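Side-chain contacts in HemO (PDB 1J77), which binds heme through an axial histidine and probably breaks it down by oxidative opening of the porphyrin ring: residues N28-S32 against V33-V37; L163-T166 against P167-A171. All coordinates share one frame; numbering follows the deposited sequence.

Contact 1: N28-S32 against V33-V37; sequences NLVMS and VQPFV. With HEM (protoporphyrin IX containing Fe), chain B.
P35 folds back onto V30 where helix 11-32 runs out: its CG lies 3.8 Å from V30 CG1, the two side chains crossing at about a right angle, and its CD sits 3.2 Å from V30 O. V30 presents CG1 because that branch is anti to the backbone N (chi1 163°), and the same methyl reaches CBB of one heme vinyl group. F45 of helix 39-60 backs both V30 and P35, so this side is tightly packed. V33 adds to it, bringing CG2 to 3.2 Å from V30 O. This is the C-terminal end of the helix that carries the axial ligand H23. V33 N divides its hydrogen bonding between L29 O and V30 O, at 3.3 Å each and with N-H angles near 139°, and Q34 N closes the last turn on M31 O at 3.1 Å. M31, bent at chi2 and chi3, lays CG and SD against the vinyl CBB, CG at 3.7 Å. S32, partly exposed and touched by A200 and P201, turns OG back to N28 O, which also takes the S32 backbone N-H from the opposite face of its carbonyl plane. The solvent side belongs to Q34, exposed, with its CB pointing away from the helix.

Contact 2: L163-T166 against P167-A171; sequences LNLT and PEAEA
T166 and A169 meet at the start of helix 167-192, where the threonine hydroxyl caps the first turn. The T166 side chain can be followed outward atom by atom. CB stands beside the peptide link to P167 and has E168 OE1 3.1 Å away. OG1, set between the backbone N and the carbonyl carbon (chi1 62°), faces into the helix end, where it accepts the A169 N-H at 3.3 Å with an N-H angle of 153°. T166 OG1 in turn donates a weak hydrogen bond to E168 OE1, at 3.1 Å. CG2, the other branch, has only a distant approach to that carboxylate oxygen. E168 gets there by bending at chi2 (78°), which folds its chain back across the threonine at about a right angle. This is an N-cap without a capping box: the N3 position is A169, which has no side-chain acceptor, and E168 at N2 meets the threonine hydroxyl. The T166 carbonyl serves the helix too: E170 N sits nearly in line with the carbonyl bond, 2.9 Å from T166 O, and A169 N adds a weak bond. Next to the cap along the chain, L165 CB rests 4.0 Å from A169 CB and also borders E170 CG, while I108 and N105 of helix 104-119 and F11 of helix 11-32 touch the leucine from beyond. Water 2 lies 2.8 Å from L165 O and within hydrogen-bonding reach of E170 OE2, with more acceptors around it than protons to give; the stronger partner of E170 is R14, in a salt bridge. The capped N-H of A169 is one of those that no preceding helical turn could serve. A glutamate near this end of the helix dipole would probably be stabilised in its charged form, and E170, paired with R14, likewise.

Contacts 1 and 2 lie on opposite sides of the chain's centre, 35 Å apart between centres and about 23 Å between nearest atoms, so they never touch. They treat opposite helix ends: 28-37 finishes helix 11-32, whereas 163-171 begins helix 167-192. Those two helices nevertheless meet at both places, through L29 and V30 on L188 at contact 1 and through E170 on F11 and R14 at contact 2. Only contact 1 of the two supplies pocket residues, V30 and M31, with the V30 side chain about 9 Å from that of H23; at contact 2 the E170 side chain stays about 12 Å from the heme.

Contact 1: N28-S32 against V33-V37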
ATOM      1  N   ASN A  28     -11.658  -0.555  -6.431  1.00 16.36           N
ATOM      2  CA  ASN A  28     -13.105  -0.762  -6.410  1.00 16.70           C
ATOM      3  C   ASN A  28     -13.584  -1.337  -5.086  1.00 16.58           C
ATOM      4  O   ASN A  28     -14.635  -0.920  -4.570  1.00 15.78           O
ATOM      5  CB  ASN A  28     -13.510  -1.717  -7.551  1.00 16.48           C
ATOM      6  CG  ASN A  28     -13.436  -1.088  -8.910  1.00 18.26           C
ATOM      7  OD1 ASN A  28     -13.550   0.121  -9.029  1.00 19.93           O
ATOM      8  ND2 ASN A  28     -13.263  -1.915  -9.953  1.00 21.91           N
ATOM      9  N   LEU A  29     -12.846  -2.338  -4.560  1.00 13.76           N
ATOM     10  CA  LEU A  29     -13.292  -2.925  -3.301  1.00 13.37           C
ATOM     11  C   LEU A  29     -13.209  -1.951  -2.126  1.00 14.20           C
ATOM     12  O   LEU A  29     -14.080  -1.928  -1.249  1.00 15.65           O
ATOM     13  CB  LEU A  29     -12.519  -4.205  -2.998  1.00 14.43           C
ATOM     14  CG  LEU A  29     -12.933  -5.034  -1.782  1.00 15.20           C
ATOM     15  CD1 LEU A  29     -14.424  -5.449  -1.814  1.00 17.42           C
ATOM     16  CD2 LEU A  29     -12.064  -6.234  -1.706  1.00 17.03           C
ATOM     17  N   VAL A  30     -12.110  -1.198  -2.047  1.00 14.71           N
ATOM     18  CA  VAL A  30     -11.949  -0.204  -0.993  1.00 15.43           C
ATOM     19  C   VAL A  30     -13.144   0.784  -1.066  1.00 16.86           C
ATOM     20  O   VAL A  30     -13.818   1.062  -0.075  1.00 17.89           O
ATOM     21  CB  VAL A  30     -10.640   0.579  -1.139  1.00 15.26           C
ATOM     22  CG1 VAL A  30     -10.656   1.895  -0.289  1.00 15.53           C
ATOM     23  CG2 VAL A  30      -9.416  -0.337  -0.812  1.00 14.03           C
ATOM     24  N   MET A  31     -13.400   1.300  -2.242  1.00 16.14           N
ATOM     25  CA  MET A  31     -14.520   2.237  -2.320  1.00 17.11           C
ATOM     26  C   MET A  31     -15.880   1.618  -2.036  1.00 17.58           C
ATOM     27  O   MET A  31     -16.697   2.247  -1.378  1.00 18.53           O
ATOM     28  CB  MET A  31     -14.490   2.952  -3.631  1.00 17.86           C
ATOM     29  CG  MET A  31     -13.229   3.758  -3.876  1.00 21.57           C
ATOM     30  SD  MET A  31     -12.872   4.969  -2.560  1.00 25.76           S
ATOM     31  CE  MET A  31     -14.268   6.036  -2.712  1.00 25.53           C
ATOM     32  N   SER A  32     -16.072   0.351  -2.395  1.00 15.71           N
ATOM     33  CA  SER A  32     -17.378  -0.269  -2.162  1.00 16.75           C
ATOM     34  C   SER A  32     -17.688  -0.396  -0.676  1.00 16.33           C
ATOM     35  O   SER A  32     -18.880  -0.434  -0.288  1.00 18.58           O
ATOM     36  CB  SER A  32     -17.477  -1.663  -2.757  1.00 17.80           C
ATOM     37  OG  SER A  32     -17.353  -1.651  -4.120  1.00 22.10           O
ATOM     38  N   VAL A  33     -16.672  -0.519   0.190  1.00 15.56           N
ATOM     39  CA  VAL A  33     -16.959  -0.725   1.619  1.00 15.99           C
ATOM     40  C   VAL A  33     -17.098   0.613   2.371  1.00 16.62           C
ATOM     41  O   VAL A  33     -17.285   0.613   3.570  1.00 17.23           O
ATOM     42  CB  VAL A  33     -15.894  -1.645   2.313  1.00 16.12           C
ATOM     43  CG1 VAL A  33     -16.023  -3.065   1.748  1.00 15.33           C
ATOM     44  CG2 VAL A  33     -14.512  -1.094   2.198  1.00 15.83           C
ATOM     45  N   GLN A  34     -17.063   1.718   1.626  1.00 17.91           N
ATOM     46  CA  GLN A  34     -17.400   3.020   2.181  1.00 19.31           C
ATOM     47  C   GLN A  34     -16.508   3.427   3.370  1.00 20.92           C
ATOM     48  O   GLN A  34     -16.974   3.574   4.516  1.00 21.12           O
ATOM     49  CB  GLN A  34     -18.881   2.994   2.558  1.00 19.46           C
ATOM     50  CG  GLN A  34     -19.849   3.132   1.341  1.00 21.09           C
ATOM     51  CD  GLN A  34     -20.139   4.570   0.905  1.00 23.17           C
ATOM     52  OE1 GLN A  34     -20.887   4.816  -0.079  1.00 24.06           O
ATOM     53  NE2 GLN A  34     -19.649   5.530   1.668  1.00 19.21           N
ATOM     54  N   PRO A  35     -15.216   3.610   3.087  1.00 21.35           N
ATOM     55  CA  PRO A  35     -14.284   3.980   4.174  1.00 22.30           C
ATOM     56  C   PRO A  35     -14.545   5.347   4.775  1.00 23.15           C
ATOM     57  O   PRO A  35     -14.087   5.558   5.899  1.00 23.43           O
ATOM     58  CB  PRO A  35     -12.902   3.979   3.509  1.00 23.85           C
ATOM     59  CG  PRO A  35     -13.127   3.633   2.068  1.00 23.40           C
ATOM     60  CD  PRO A  35     -14.562   3.605   1.776  1.00 21.76           C
ATOM     61  N   PHE A  36     -15.264   6.230   4.076  1.00 23.10           N
ATOM     62  CA  PHE A  36     -15.490   7.585   4.590  1.00 24.09           C
ATOM     63  C   PHE A  36     -16.935   7.812   5.058  1.00 25.42           C
ATOM     64  O   PHE A  36     -17.275   8.936   5.437  1.00 27.25           O
ATOM     65  CB  PHE A  36     -15.100   8.586   3.518  1.00 23.70           C
ATOM     66  CG  PHE A  36     -13.722   8.385   2.986  1.00 24.47           C
ATOM     67  CD1 PHE A  36     -13.525   7.788   1.761  1.00 24.83           C
ATOM     68  CD2 PHE A  36     -12.613   8.784   3.721  1.00 25.38           C
ATOM     69  CE1 PHE A  36     -12.274   7.583   1.248  1.00 25.64           C
ATOM     70  CE2 PHE A  36     -11.347   8.577   3.209  1.00 25.00           C
ATOM     71  CZ  PHE A  36     -11.167   7.973   1.975  1.00 27.26           C
ATOM     72  N   VAL A  37     -17.744   6.763   5.133  1.00 25.16           N
ATOM     73  CA  VAL A  37     -19.181   6.940   5.510  1.00 25.80           C
ATOM     74  C   VAL A  37     -19.391   7.308   6.982  1.00 26.99           C
ATOM     75  O   VAL A  37     -20.468   7.808   7.427  1.00 27.95           O
ATOM     76  CB  VAL A  37     -20.019   5.693   5.115  1.00 24.95           C
ATOM     77  CG1 VAL A  37     -19.944   4.602   6.111  1.00 24.53           C
ATOM     78  CG2 VAL A  37     -21.517   6.087   4.898  1.00 25.31           C
TER
HETATM   79  CHA HEM B 300      -1.228   3.977  -8.621  1.00 21.93           C
HETATM   80  CHB HEM B 300      -5.747   5.133  -7.322  1.00 21.71           C
HETATM   81  CHC HEM B 300      -5.466   1.986  -3.605  1.00 20.05           C
HETATM   82  CHD HEM B 300      -1.114   0.494  -5.221  1.00 19.34           C
HETATM   83  C1A HEM B 300      -2.435   4.627  -8.531  1.00 22.53           C
HETATM   84  C2A HEM B 300      -2.847   5.815  -9.312  1.00 24.44           C
HETATM   85  C3A HEM B 300      -4.090   6.105  -8.932  1.00 23.29           C
HETATM   86  C4A HEM B 300      -4.527   5.142  -7.932  1.00 21.84           C
HETATM   87  CMA HEM B 300      -4.948   7.273  -9.477  1.00 26.04           C
HETATM   88  CAA HEM B 300      -2.025   6.652 -10.335  0.70 25.13           C
HETATM   89  CBA HEM B 300      -1.404   7.841  -9.601  0.70 27.00           C
HETATM   90  CGA HEM B 300      -0.463   8.631 -10.491  0.70 26.47           C
HETATM   91  O1A HEM B 300      -0.006   8.067 -11.528  0.70 28.59           O
HETATM   92  O2A HEM B 300      -0.199   9.825 -10.156  0.70 28.76           O
HETATM   93  C1B HEM B 300      -6.078   4.393  -6.197  1.00 21.71           C
HETATM   94  C2B HEM B 300      -7.311   4.505  -5.468  1.00 21.95           C
HETATM   95  C3B HEM B 300      -7.261   3.605  -4.444  1.00 19.45           C
HETATM   96  C4B HEM B 300      -5.946   2.969  -4.485  1.00 20.33           C
HETATM   97  CMB HEM B 300      -8.420   5.504  -5.885  1.00 24.03           C
HETATM   98  CAB HEM B 300      -8.299   3.365  -3.346  1.00 20.92           C
HETATM   99  CBB HEM B 300      -9.602   3.460  -3.588  1.00 22.12           C
HETATM  100  C1C HEM B 300      -4.249   1.364  -3.696  1.00 17.87           C
HETATM  101  C2C HEM B 300      -3.702   0.410  -2.732  1.00 19.32           C
HETATM  102  C3C HEM B 300      -2.535  -0.038  -3.220  1.00 19.45           C
HETATM  103  C4C HEM B 300      -2.223   0.672  -4.430  1.00 19.35           C
HETATM  104  CMC HEM B 300      -4.459  -0.065  -1.483  1.00 21.90           C
HETATM  105  CAC HEM B 300      -1.585  -1.063  -2.615  1.00 21.90           C
HETATM  106  CBC HEM B 300      -2.033  -1.920  -1.702  1.00 25.59           C
HETATM  107  C1D HEM B 300      -0.795   1.297  -6.270  1.00 19.10           C
HETATM  108  C2D HEM B 300       0.430   1.141  -7.011  1.00 18.06           C
HETATM  109  C3D HEM B 300       0.401   2.191  -8.076  1.00 20.10           C
HETATM  110  C4D HEM B 300      -0.840   2.893  -7.859  1.00 21.03           C
HETATM  111  CMD HEM B 300       1.509   0.090  -6.744  1.00 18.84           C
HETATM  112  CAD HEM B 300       1.472   2.530  -9.114  1.00 22.64           C
HETATM  113  CBD HEM B 300       1.077   2.145 -10.508  1.00 22.18           C
HETATM  114  CGD HEM B 300       2.296   2.451 -11.349  1.00 25.59           C
HETATM  115  O1D HEM B 300       3.173   1.559 -11.448  1.00 23.73           O
HETATM  116  O2D HEM B 300       2.354   3.559 -11.967  1.00 28.65           O
HETATM  117  NA  HEM B 300      -3.476   4.270  -7.707  1.00 20.91           N
HETATM  118  NB  HEM B 300      -5.290   3.422  -5.597  1.00 20.54           N
HETATM  119  NC  HEM B 300      -3.313   1.493  -4.680  1.00 17.75           N
HETATM  120  ND  HEM B 300      -1.562   2.350  -6.787  1.00 20.32           N
HETATM  121 FE   HEM B 300      -3.443   2.815  -6.274  1.00 19.42          FE
HETATM  122  O   HOH W   1      -2.608   4.089  -5.053  1.00 31.79           O

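Contact 2: L163-T166 against P167-A171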
ATOM      1  N   LEU A 163      17.961  -1.766 -10.104  1.00 32.87           N
ATOM      2  CA  LEU A 163      18.340  -3.002  -9.415  1.00 33.93           C
ATOM      3  C   LEU A 163      18.845  -3.960 -10.473  1.00 34.98           C
ATOM      4  O   LEU A 163      19.564  -4.906 -10.179  1.00 35.58           O
ATOM      5  CB  LEU A 163      17.173  -3.645  -8.654  1.00 33.13           C
ATOM      6  CG  LEU A 163      16.544  -2.771  -7.576  1.00 31.55           C
ATOM      7  CD1 LEU A 163      15.309  -3.457  -7.003  1.00 29.13           C
ATOM      8  CD2 LEU A 163      17.493  -2.331  -6.449  1.00 31.26           C
ATOM      9  N   ASN A 164      18.428  -3.694 -11.714  1.00 36.30           N
ATOM     10  CA  ASN A 164      18.800  -4.474 -12.880  1.00 37.10           C
ATOM     11  C   ASN A 164      18.539  -5.936 -12.655  1.00 37.35           C
ATOM     12  O   ASN A 164      19.374  -6.787 -12.944  1.00 37.39           O
ATOM     13  CB  ASN A 164      20.257  -4.220 -13.285  1.00 38.07           C
ATOM     14  CG  ASN A 164      20.388  -3.021 -14.184  1.00 39.53           C
ATOM     15  OD1 ASN A 164      19.593  -2.842 -15.118  1.00 41.32           O
ATOM     16  ND2 ASN A 164      21.352  -2.163 -13.889  1.00 41.51           N
ATOM     17  N   LEU A 165      17.346  -6.219 -12.134  1.00 36.72           N
ATOM     18  CA  LEU A 165      16.936  -7.583 -11.899  1.00 36.51           C
ATOM     19  C   LEU A 165      16.959  -8.253 -13.247  1.00 37.24           C
ATOM     20  O   LEU A 165      16.659  -7.612 -14.250  1.00 37.55           O
ATOM     21  CB  LEU A 165      15.512  -7.638 -11.334  1.00 36.18           C
ATOM     22  CG  LEU A 165      15.227  -7.158  -9.907  1.00 35.42           C
ATOM     23  CD1 LEU A 165      13.918  -7.741  -9.457  1.00 34.27           C
ATOM     24  CD2 LEU A 165      16.314  -7.542  -8.927  1.00 34.91           C
ATOM     25  N   THR A 166      17.328  -9.523 -13.264  1.00 37.29           N
ATOM     26  CA  THR A 166      17.271 -10.294 -14.500  1.00 37.76           C
ATOM     27  C   THR A 166      15.792 -10.514 -14.779  1.00 37.99           C
ATOM     28  O   THR A 166      14.979 -10.358 -13.890  1.00 37.90           O
ATOM     29  CB  THR A 166      17.982 -11.636 -14.322  1.00 37.95           C
ATOM     30  OG1 THR A 166      17.331 -12.409 -13.303  1.00 38.27           O
ATOM     31  CG2 THR A 166      19.446 -11.437 -13.807  1.00 37.64           C
ATOM     32  N   PRO A 167      15.414 -10.873 -15.999  1.00 38.26           N
ATOM     33  CA  PRO A 167      13.990 -11.099 -16.289  1.00 38.06           C
ATOM     34  C   PRO A 167      13.374 -12.152 -15.389  1.00 37.63           C
ATOM     35  O   PRO A 167      12.181 -12.088 -15.037  1.00 36.27           O
ATOM     36  CB  PRO A 167      13.997 -11.614 -17.730  1.00 38.26           C
ATOM     37  CG  PRO A 167      15.280 -11.144 -18.302  1.00 38.77           C
ATOM     38  CD  PRO A 167      16.269 -11.094 -17.179  1.00 38.63           C
ATOM     39  N   GLU A 168      14.200 -13.132 -15.045  1.00 37.80           N
ATOM     40  CA  GLU A 168      13.818 -14.252 -14.218  1.00 37.34           C
ATOM     41  C   GLU A 168      13.451 -13.770 -12.797  1.00 36.60           C
ATOM     42  O   GLU A 168      12.471 -14.228 -12.203  1.00 36.02           O
ATOM     43  CB  GLU A 168      14.988 -15.259 -14.162  1.00 38.35           C
ATOM     44  CG  GLU A 168      15.660 -15.625 -15.516  1.00 39.49           C
ATOM     45  CD  GLU A 168      16.636 -14.582 -16.066  1.00 41.65           C
ATOM     46  OE1 GLU A 168      17.772 -14.462 -15.552  1.00 44.53           O
ATOM     47  OE2 GLU A 168      16.291 -13.887 -17.049  1.00 41.82           O
ATOM     48  N   ALA A 169      14.254 -12.852 -12.268  1.00 35.14           N
ATOM     49  CA  ALA A 169      14.020 -12.308 -10.925  1.00 33.91           C
ATOM     50  C   ALA A 169      12.838 -11.364 -10.987  1.00 32.70           C
ATOM     51  O   ALA A 169      12.127 -11.198  -9.978  1.00 31.04           O
ATOM     52  CB  ALA A 169      15.237 -11.574 -10.431  1.00 33.94           C
ATOM     53  N   GLU A 170      12.657 -10.707 -12.133  1.00 32.00           N
ATOM     54  CA  GLU A 170      11.513  -9.807 -12.330  1.00 32.11           C
ATOM     55  C   GLU A 170      10.229 -10.592 -12.191  1.00 31.33           C
ATOM     56  O   GLU A 170       9.265 -10.116 -11.605  1.00 29.79           O
ATOM     57  CB  GLU A 170      11.507  -9.205 -13.736  1.00 32.84           C
ATOM     58  CG  GLU A 170      12.437  -8.054 -13.974  1.00 35.33           C
ATOM     59  CD  GLU A 170      12.181  -7.409 -15.329  1.00 39.21           C
ATOM     60  OE1 GLU A 170      11.001  -7.112 -15.661  1.00 39.30           O
ATOM     61  OE2 GLU A 170      13.157  -7.221 -16.072  1.00 42.21           O
ATOM     62  N   ALA A 171      10.183 -11.780 -12.783  1.00 30.97           N
ATOM     63  CA  ALA A 171       8.991 -12.610 -12.699  1.00 30.96           C
ATOM     64  C   ALA A 171       8.588 -12.871 -11.253  1.00 30.42           C
ATOM     65  O   ALA A 171       7.412 -12.793 -10.900  1.00 30.45           O
ATOM     66  CB  ALA A 171       9.192 -13.943 -13.470  1.00 31.58           C
TER
HETATM   67  O   HOH W   2      14.993  -5.371 -14.258  1.00 40.19           O